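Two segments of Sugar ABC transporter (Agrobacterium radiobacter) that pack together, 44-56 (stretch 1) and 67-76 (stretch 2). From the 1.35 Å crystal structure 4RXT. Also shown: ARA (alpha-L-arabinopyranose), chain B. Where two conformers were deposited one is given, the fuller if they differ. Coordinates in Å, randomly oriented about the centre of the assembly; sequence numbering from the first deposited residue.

Stretch 1, residues 44-56: AETDVNGQISILE
Stretch 2 (67-76) VISPTEFKAL

A type I turn from Ala 44 to Asp 47 leads into a helix running from Val 48 to Glu 56 and beyond. Asp 47 caps it: with chi1 t, its OD1 accepts from Gly 50 N at 2.9 Å. Stretch 2 leaves a strand at Val 67 and Ile 68, bends through Ser 69 and Pro 70, and ends with helical phi/psi from Phe 73 to Leu 76. Paired CA atoms lie 6.0 Å apart at Glu 45 and Thr 71, 7.0 Å at Ile 52 and Leu 76, and 8.4 Å at Leu 55 and Ile 68.

The main bump is Gln 51, extended (chi1 t, chi2 t, chi3 59°) into the bend of stretch 2. Its amide suits backbone that offers both a donor and an acceptor: NE2 donates to Ser 69 O at 2.9 Å, and OE1 accepts from Thr 71 N at 2.8 Å. Ile 68 CD1 lies 4.0 Å from Gln 51 CD, and Leu 76 CG 3.4 Å from Gln 51 OE1, so the buried amide has apolar neighbours as well.

Thr 71 (chi1 t) uses both its branches: OG1 donates to Glu 45 O at 2.7 Å, while CG2 meets Val 48 CG2 at 3.8 Å. Val 48, also t, fits between small and branched neighbours, its CG1 lying 3.7 Å from Ala 75 CB and 3.8 Å from Leu 76 CD2. The Ala 75 methyl, its CB pointing toward stretch 1, packs against Val 48; Ala 75 backbone N donates to Glu 72 OE1 at 2.7 Å, within stretch 2.

Leu 76 touches both Ile 52 and Leu 55, three residues apart on the helix, with CD2 4.0 Å from Ile 52 CG1 and CD1 4.4 Å from Leu 55 CD2. Leu 55 (t, p) also reaches Ile 68 (t, t), CD2 to CD1 4.2 Å. In all, 498 Å² is buried between the two stretches, both sides summed.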

ATOM      1  N   ALA A  44     -10.427  -3.079  -9.495  1.00 14.55           N
ATOM      2  CA  ALA A  44     -10.334  -3.824  -8.251  1.00 14.82           C
ATOM      3  C   ALA A  44      -8.943  -4.409  -8.166  1.00 14.58           C
ATOM      4  O   ALA A  44      -8.452  -4.949  -9.148  1.00 16.35           O
ATOM      5  CB  ALA A  44     -11.358  -4.934  -8.173  1.00 15.97           C
ATOM      6  N   GLU A  45      -8.339  -4.361  -6.982  1.00 14.61           N
ATOM      7  CA  GLU A  45      -7.022  -5.007  -6.751  1.00 15.95           C
ATOM      8  C   GLU A  45      -7.096  -6.541  -6.934  1.00 16.45           C
ATOM      9  O   GLU A  45      -6.099  -7.229  -7.254  1.00 19.29           O
ATOM     10  CB  GLU A  45      -6.456  -4.699  -5.349  1.00 19.17           C
ATOM     11  CG  GLU A  45      -6.189  -3.233  -5.102  1.00 16.56           C
ATOM     12  CD  GLU A  45      -5.154  -2.935  -4.026  1.00 20.88           C
ATOM     13  OE1 GLU A  45      -4.716  -3.844  -3.295  1.00 27.75           O
ATOM     14  OE2 GLU A  45      -4.839  -1.736  -3.922  1.00 23.34           O
ATOM     15  N   THR A  46      -8.278  -7.084  -6.723  1.00 12.48           N
ATOM     16  CA  THR A  46      -8.505  -8.522  -6.814  1.00 14.55           C
ATOM     17  C   THR A  46      -8.683  -8.998  -8.242  1.00 15.89           C
ATOM     18  O   THR A  46      -8.728 -10.205  -8.495  1.00 14.62           O
ATOM     19  CB  THR A  46      -9.772  -8.907  -6.016  1.00 12.76           C
ATOM     20  OG1 THR A  46     -10.882  -8.099  -6.455  1.00 14.10           O
ATOM     21  CG2 THR A  46      -9.542  -8.687  -4.548  1.00 12.56           C
ATOM     22  N   ASP A  47      -8.812  -8.058  -9.186  1.00 14.21           N
ATOM     23  CA  ASP A  47      -8.951  -8.401 -10.605  1.00 12.09           C
ATOM     24  C   ASP A  47      -7.550  -8.568 -11.190  1.00 12.77           C
ATOM     25  O   ASP A  47      -7.022  -7.727 -11.901  1.00 13.22           O
ATOM     26  CB  ASP A  47      -9.802  -7.369 -11.351  1.00 14.06           C
ATOM     27  CG  ASP A  47     -10.202  -7.827 -12.726  1.00 18.49           C
ATOM     28  OD1 ASP A  47      -9.856  -8.971 -13.135  1.00 16.88           O
ATOM     29  OD2 ASP A  47     -10.867  -7.025 -13.427  1.00 23.02           O
ATOM     30  N   VAL A  48      -6.985  -9.742 -10.929  1.00 13.85           N
ATOM     31  CA  VAL A  48      -5.629  -9.989 -11.364  1.00 15.80           C
ATOM     32  C   VAL A  48      -5.592 -10.218 -12.872  1.00 15.64           C
ATOM     33  O   VAL A  48      -4.723  -9.714 -13.568  1.00 14.29           O
ATOM     34  CB  VAL A  48      -5.076 -11.192 -10.613  1.00 15.59           C
ATOM     35  CG1 VAL A  48      -3.655 -11.509 -11.053  1.00 17.22           C
ATOM     36  CG2 VAL A  48      -5.096 -10.950  -9.120  1.00 15.30           C
ATOM     37  N   ASN A  49      -6.564 -10.982 -13.365  1.00 15.87           N
ATOM     38  CA  ASN A  49      -6.687 -11.230 -14.804  1.00 18.73           C
ATOM     39  C   ASN A  49      -6.816  -9.901 -15.545  1.00 15.02           C
ATOM     40  O   ASN A  49      -6.245  -9.718 -16.613  1.00 18.28           O
ATOM     41  CB  ASN A  49      -7.921 -12.102 -15.102  1.00 15.80           C
ATOM     42  CG  ASN A  49      -7.984 -12.564 -16.539  1.00 19.27           C
ATOM     43  OD1 ASN A  49      -6.987 -12.997 -17.115  1.00 25.94           O
ATOM     44  ND2 ASN A  49      -9.156 -12.521 -17.108  1.00 38.91           N
ATOM     45  N   GLY A  50      -7.586  -8.978 -14.947  1.00 13.87           N
ATOM     46  CA  GLY A  50      -7.821  -7.683 -15.514  1.00 14.73           C
ATOM     47  C   GLY A  50      -6.517  -6.960 -15.711  1.00 13.97           C
ATOM     48  O   GLY A  50      -6.269  -6.372 -16.770  1.00 17.28           O
ATOM     49  N   GLN A  51      -5.681  -6.988 -14.693  1.00 13.99           N
ATOM     50  CA  GLN A  51      -4.373  -6.341 -14.816  1.00 13.85           C
ATOM     51  C   GLN A  51      -3.484  -7.018 -15.870  1.00 14.97           C
ATOM     52  O   GLN A  51      -2.799  -6.360 -16.630  1.00 14.33           O
ATOM     53  CB  GLN A  51      -3.650  -6.275 -13.465  1.00 14.08           C
ATOM     54  CG  GLN A  51      -2.477  -5.326 -13.551  1.00 14.40           C
ATOM     55  CD  GLN A  51      -1.633  -5.250 -12.303  1.00 13.15           C
ATOM     56  OE1 GLN A  51      -1.084  -6.238 -11.848  1.00 16.05           O
ATOM     57  NE2 GLN A  51      -1.527  -4.064 -11.739  1.00 12.80           N
ATOM     58  N   ILE A  52      -3.492  -8.348 -15.877  1.00 14.32           N
ATOM     59  CA  ILE A  52      -2.681  -9.079 -16.848  1.00 14.04           C
ATOM     60  C   ILE A  52      -3.098  -8.711 -18.293  1.00 14.91           C
ATOM     61  O   ILE A  52      -2.257  -8.462 -19.154  1.00 16.65           O
ATOM     62  CB  ILE A  52      -2.740 -10.592 -16.585  1.00 15.72           C
ATOM     63  CG1 ILE A  52      -2.062 -10.932 -15.253  1.00 15.98           C
ATOM     64  CG2 ILE A  52      -2.031 -11.357 -17.712  1.00 16.96           C
ATOM     65  CD1 ILE A  52      -2.320 -12.362 -14.808  1.00 20.51           C
ATOM     66  N   SER A  53      -4.403  -8.693 -18.530  0.50 15.88           N
ATOM     67  CA  SER A  53      -4.951  -8.302 -19.830  0.50 16.84           C
ATOM     68  C   SER A  53      -4.522  -6.904 -20.243  0.50 14.73           C
ATOM     69  O   SER A  53      -4.099  -6.669 -21.372  0.50 17.94           O
ATOM     70  CB  SER A  53      -6.487  -8.385 -19.810  0.50 18.99           C
ATOM     71  OG  SER A  53      -6.918  -9.727 -19.701  0.50 35.05           O
ATOM     72  N   ILE A  54      -4.612  -5.982 -19.300  1.00 15.83           N
ATOM     73  CA  ILE A  54      -4.192  -4.595 -19.544  1.00 17.17           C
ATOM     74  C   ILE A  54      -2.695  -4.512 -19.878  1.00 13.19           C
ATOM     75  O   ILE A  54      -2.315  -3.816 -20.832  1.00 15.98           O
ATOM     76  CB  ILE A  54      -4.566  -3.693 -18.332  1.00 14.44           C
ATOM     77  CG1 ILE A  54      -6.081  -3.550 -18.257  1.00 16.93           C
ATOM     78  CG2 ILE A  54      -3.863  -2.319 -18.377  1.00 18.07           C
ATOM     79  CD1 ILE A  54      -6.560  -3.053 -16.913  1.00 19.50           C
ATOM     80  N   LEU A  55      -1.863  -5.222 -19.112  1.00 13.87           N
ATOM     81  CA  LEU A  55      -0.442  -5.293 -19.417  1.00 13.42           C
ATOM     82  C   LEU A  55      -0.188  -5.833 -20.823  1.00 14.98           C
ATOM     83  O   LEU A  55       0.560  -5.228 -21.594  1.00 16.31           O
ATOM     84  CB  LEU A  55       0.277  -6.121 -18.390  1.00 14.67           C
ATOM     85  CG  LEU A  55       1.758  -6.333 -18.657  1.00 15.78           C
ATOM     86  CD1 LEU A  55       2.490  -5.003 -18.659  1.00 13.55           C
ATOM     87  CD2 LEU A  55       2.324  -7.205 -17.568  1.00 15.44           C
ATOM     88  N   GLU A  56      -0.829  -6.956 -21.159  1.00 17.95           N
ATOM     89  CA  GLU A  56      -0.663  -7.562 -22.502  1.00 16.91           C
ATOM     90  C   GLU A  56      -1.018  -6.578 -23.608  1.00 16.52           C
ATOM     91  O   GLU A  56      -0.311  -6.484 -24.625  1.00 18.55           O
ATOM     92  CB  GLU A  56      -1.475  -8.858 -22.632  1.00 16.44           C
ATOM     93  CG  GLU A  56      -0.811  -9.989 -21.846  1.00 19.76           C
ATOM     94  CD  GLU A  56      -1.721 -11.196 -21.565  1.00 19.45           C
ATOM     95  OE1 GLU A  56      -2.950 -11.104 -21.835  1.00 20.96           O
ATOM     96  OE2 GLU A  56      -1.208 -12.249 -21.049  1.00 23.20           O
ATOM     97  N   VAL A  67       5.298   1.437 -16.606  1.00 12.03           N
ATOM     98  CA  VAL A  67       5.352   1.431 -15.145  1.00 14.73           C
ATOM     99  C   VAL A  67       4.171   0.628 -14.647  1.00 11.93           C
ATOM    100  O   VAL A  67       3.045   0.836 -15.075  1.00 12.87           O
ATOM    101  CB  VAL A  67       5.302   2.850 -14.534  1.00 13.66           C
ATOM    102  CG1 VAL A  67       5.300   2.799 -12.998  1.00 13.68           C
ATOM    103  CG2 VAL A  67       6.470   3.679 -15.050  1.00 13.17           C
ATOM    104  N   ILE A  68       4.418  -0.312 -13.750  1.00 11.01           N
ATOM    105  CA  ILE A  68       3.351  -1.141 -13.204  1.00 13.64           C
ATOM    106  C   ILE A  68       3.495  -1.380 -11.707  1.00 12.79           C
ATOM    107  O   ILE A  68       4.608  -1.559 -11.206  1.00 12.57           O
ATOM    108  CB  ILE A  68       3.236  -2.497 -13.957  1.00 12.60           C
ATOM    109  CG1 ILE A  68       2.070  -3.356 -13.476  1.00 12.77           C
ATOM    110  CG2 ILE A  68       4.544  -3.300 -13.916  1.00 12.07           C
ATOM    111  CD1 ILE A  68       1.661  -4.458 -14.422  1.00 14.25           C
ATOM    112  N   SER A  69       2.339  -1.397 -11.028  1.00 11.49           N
ATOM    113  CA  SER A  69       2.226  -1.892  -9.639  1.00 10.96           C
ATOM    114  C   SER A  69       1.593  -3.280  -9.696  1.00 13.95           C
ATOM    115  O   SER A  69       0.401  -3.389  -9.710  1.00 12.91           O
ATOM    116  CB  SER A  69       1.376  -0.948  -8.764  1.00 12.25           C
ATOM    117  OG  SER A  69       0.069  -0.889  -9.280  1.00 13.52           O
ATOM    118  N   PRO A  70       2.426  -4.341  -9.703  1.00 13.75           N
ATOM    119  CA  PRO A  70       1.862  -5.672  -9.838  1.00 13.17           C
ATOM    120  C   PRO A  70       0.878  -6.008  -8.730  1.00 10.67           C
ATOM    121  O   PRO A  70       1.211  -5.939  -7.561  1.00 12.76           O
ATOM    122  CB  PRO A  70       3.078  -6.596  -9.789  1.00 14.80           C
ATOM    123  CG  PRO A  70       4.250  -5.741 -10.123  1.00 16.71           C
ATOM    124  CD  PRO A  70       3.898  -4.347  -9.665  1.00 13.21           C
ATOM    125  N   THR A  71      -0.321  -6.452  -9.114  1.00 13.13           N
ATOM    126  CA  THR A  71      -1.367  -6.636  -8.143  1.00 13.08           C
ATOM    127  C   THR A  71      -1.239  -7.890  -7.280  1.00 14.68           C
ATOM    128  O   THR A  71      -1.643  -7.905  -6.135  1.00 20.20           O
ATOM    129  CB  THR A  71      -2.751  -6.467  -8.784  1.00 17.23           C
ATOM    130  OG1 THR A  71      -3.700  -6.162  -7.749  1.00 19.39           O
ATOM    131  CG2 THR A  71      -3.135  -7.708  -9.557  1.00 20.08           C
ATOM    132  N   GLU A  72      -0.622  -8.944  -7.821  1.00 14.06           N
ATOM    133  CA  GLU A  72      -0.475 -10.208  -7.106  1.00 16.45           C
ATOM    134  C   GLU A  72       0.951 -10.670  -7.480  1.00 18.01           C
ATOM    135  O   GLU A  72       1.350 -10.612  -8.648  1.00 19.28           O
ATOM    136  CB  GLU A  72      -1.577 -11.200  -7.578  1.00 18.92           C
ATOM    137  CG  GLU A  72      -2.034 -12.293  -6.595  1.00 28.83           C
ATOM    138  CD  GLU A  72      -1.276 -13.623  -6.681  1.00 36.23           C
ATOM    139  OE1 GLU A  72      -0.452 -13.826  -7.576  1.00 22.18           O
ATOM    140  OE2 GLU A  72      -1.518 -14.488  -5.818  1.00121.84           O
ATOM    141  N   PHE A  73       1.709 -11.126  -6.479  1.00 13.76           N
ATOM    142  CA  PHE A  73       3.131 -11.427  -6.622  1.00 14.18           C
ATOM    143  C   PHE A  73       3.434 -12.566  -7.607  1.00 16.05           C
ATOM    144  O   PHE A  73       4.208 -12.397  -8.546  1.00 15.32           O
ATOM    145  CB  PHE A  73       3.730 -11.771  -5.229  1.00 16.15           C
ATOM    146  CG  PHE A  73       5.174 -12.135  -5.256  1.00 14.51           C
ATOM    147  CD1 PHE A  73       6.146 -11.173  -5.185  1.00 21.94           C
ATOM    148  CD2 PHE A  73       5.561 -13.476  -5.345  1.00 16.85           C
ATOM    149  CE1 PHE A  73       7.499 -11.515  -5.228  1.00 21.06           C
ATOM    150  CE2 PHE A  73       6.909 -13.826  -5.389  1.00 20.09           C
ATOM    151  CZ  PHE A  73       7.882 -12.846  -5.325  1.00 23.55           C
ATOM    152  N   LYS A  74       2.834 -13.728  -7.365  1.00 14.37           N
ATOM    153  CA  LYS A  74       3.115 -14.884  -8.210  1.00 14.72           C
ATOM    154  C   LYS A  74       2.517 -14.710  -9.605  1.00 14.52           C
ATOM    155  O   LYS A  74       3.197 -14.878 -10.618  1.00 17.90           O
ATOM    156  CB  LYS A  74       2.606 -16.200  -7.586  1.00 19.44           C
ATOM    157  CG  LYS A  74       3.128 -17.494  -8.224  1.00 31.95           C
ATOM    158  CD  LYS A  74       3.152 -18.605  -7.169  1.00 62.37           C
ATOM    159  CE  LYS A  74       3.952 -19.836  -7.577  1.00 69.91           C
ATOM    160  NZ  LYS A  74       3.402 -21.106  -6.998  1.00 56.66           N
ATOM    161  N   ALA A  75       1.246 -14.310  -9.669  1.00 17.14           N
ATOM    162  CA  ALA A  75       0.525 -14.280 -10.968  1.00 18.06           C
ATOM    163  C   ALA A  75       1.096 -13.281 -11.996  1.00 16.99           C
ATOM    164  O   ALA A  75       0.924 -13.438 -13.195  1.00 19.65           O
ATOM    165  CB  ALA A  75      -0.950 -13.989 -10.754  1.00 21.27           C
ATOM    166  N   LEU A  76       1.747 -12.233 -11.508  1.00 12.31           N
ATOM    167  CA  LEU A  76       2.317 -11.221 -12.389  1.00 14.26           C
ATOM    168  C   LEU A  76       3.753 -11.531 -12.828  1.00 16.12           C
ATOM    169  O   LEU A  76       4.285 -10.860 -13.677  1.00 16.46           O
ATOM    170  CB  LEU A  76       2.178  -9.785 -11.788  1.00 14.88           C
ATOM    171  CG  LEU A  76       0.913  -8.978 -12.166  1.00 16.34           C
ATOM    172  CD1 LEU A  76       0.893  -8.527 -13.636  1.00 15.84           C
ATOM    173  CD2 LEU A  76      -0.340  -9.760 -11.786  1.00 16.71           C
TER
HETATM  174  C1  ARA B 401      -1.544   0.545  -0.468  1.00 14.51           C
HETATM  175  C2  ARA B 401      -0.556  -0.563  -0.882  1.00 21.84           C
HETATM  176  C3  ARA B 401      -1.012  -1.180  -2.193  1.00 26.15           C
HETATM  177  C4  ARA B 401      -2.485  -1.623  -2.129  1.00 25.71           C
HETATM  178  C5  ARA B 401      -3.176  -1.042  -0.968  1.00 17.84           C
HETATM  179  O1  ARA B 401      -1.193   0.451   0.907  1.00 15.13           O
HETATM  180  O2  ARA B 401       0.766  -0.026  -1.068  1.00 15.75           O
HETATM  181  O3  ARA B 401      -0.098  -2.235  -2.534  1.00 21.89           O
HETATM  182  O4  ARA B 401      -2.638  -3.013  -1.837  1.00 34.06           O
HETATM  183  O5  ARA B 401      -2.926   0.356  -0.740  1.00 22.23           O
HETATM  184  O   HOH W   1      -4.048  -7.985  -4.942  1.00 43.70           O
HETATM  185  O   HOH W   2      -2.919  -5.897  -3.900  1.00 44.30           O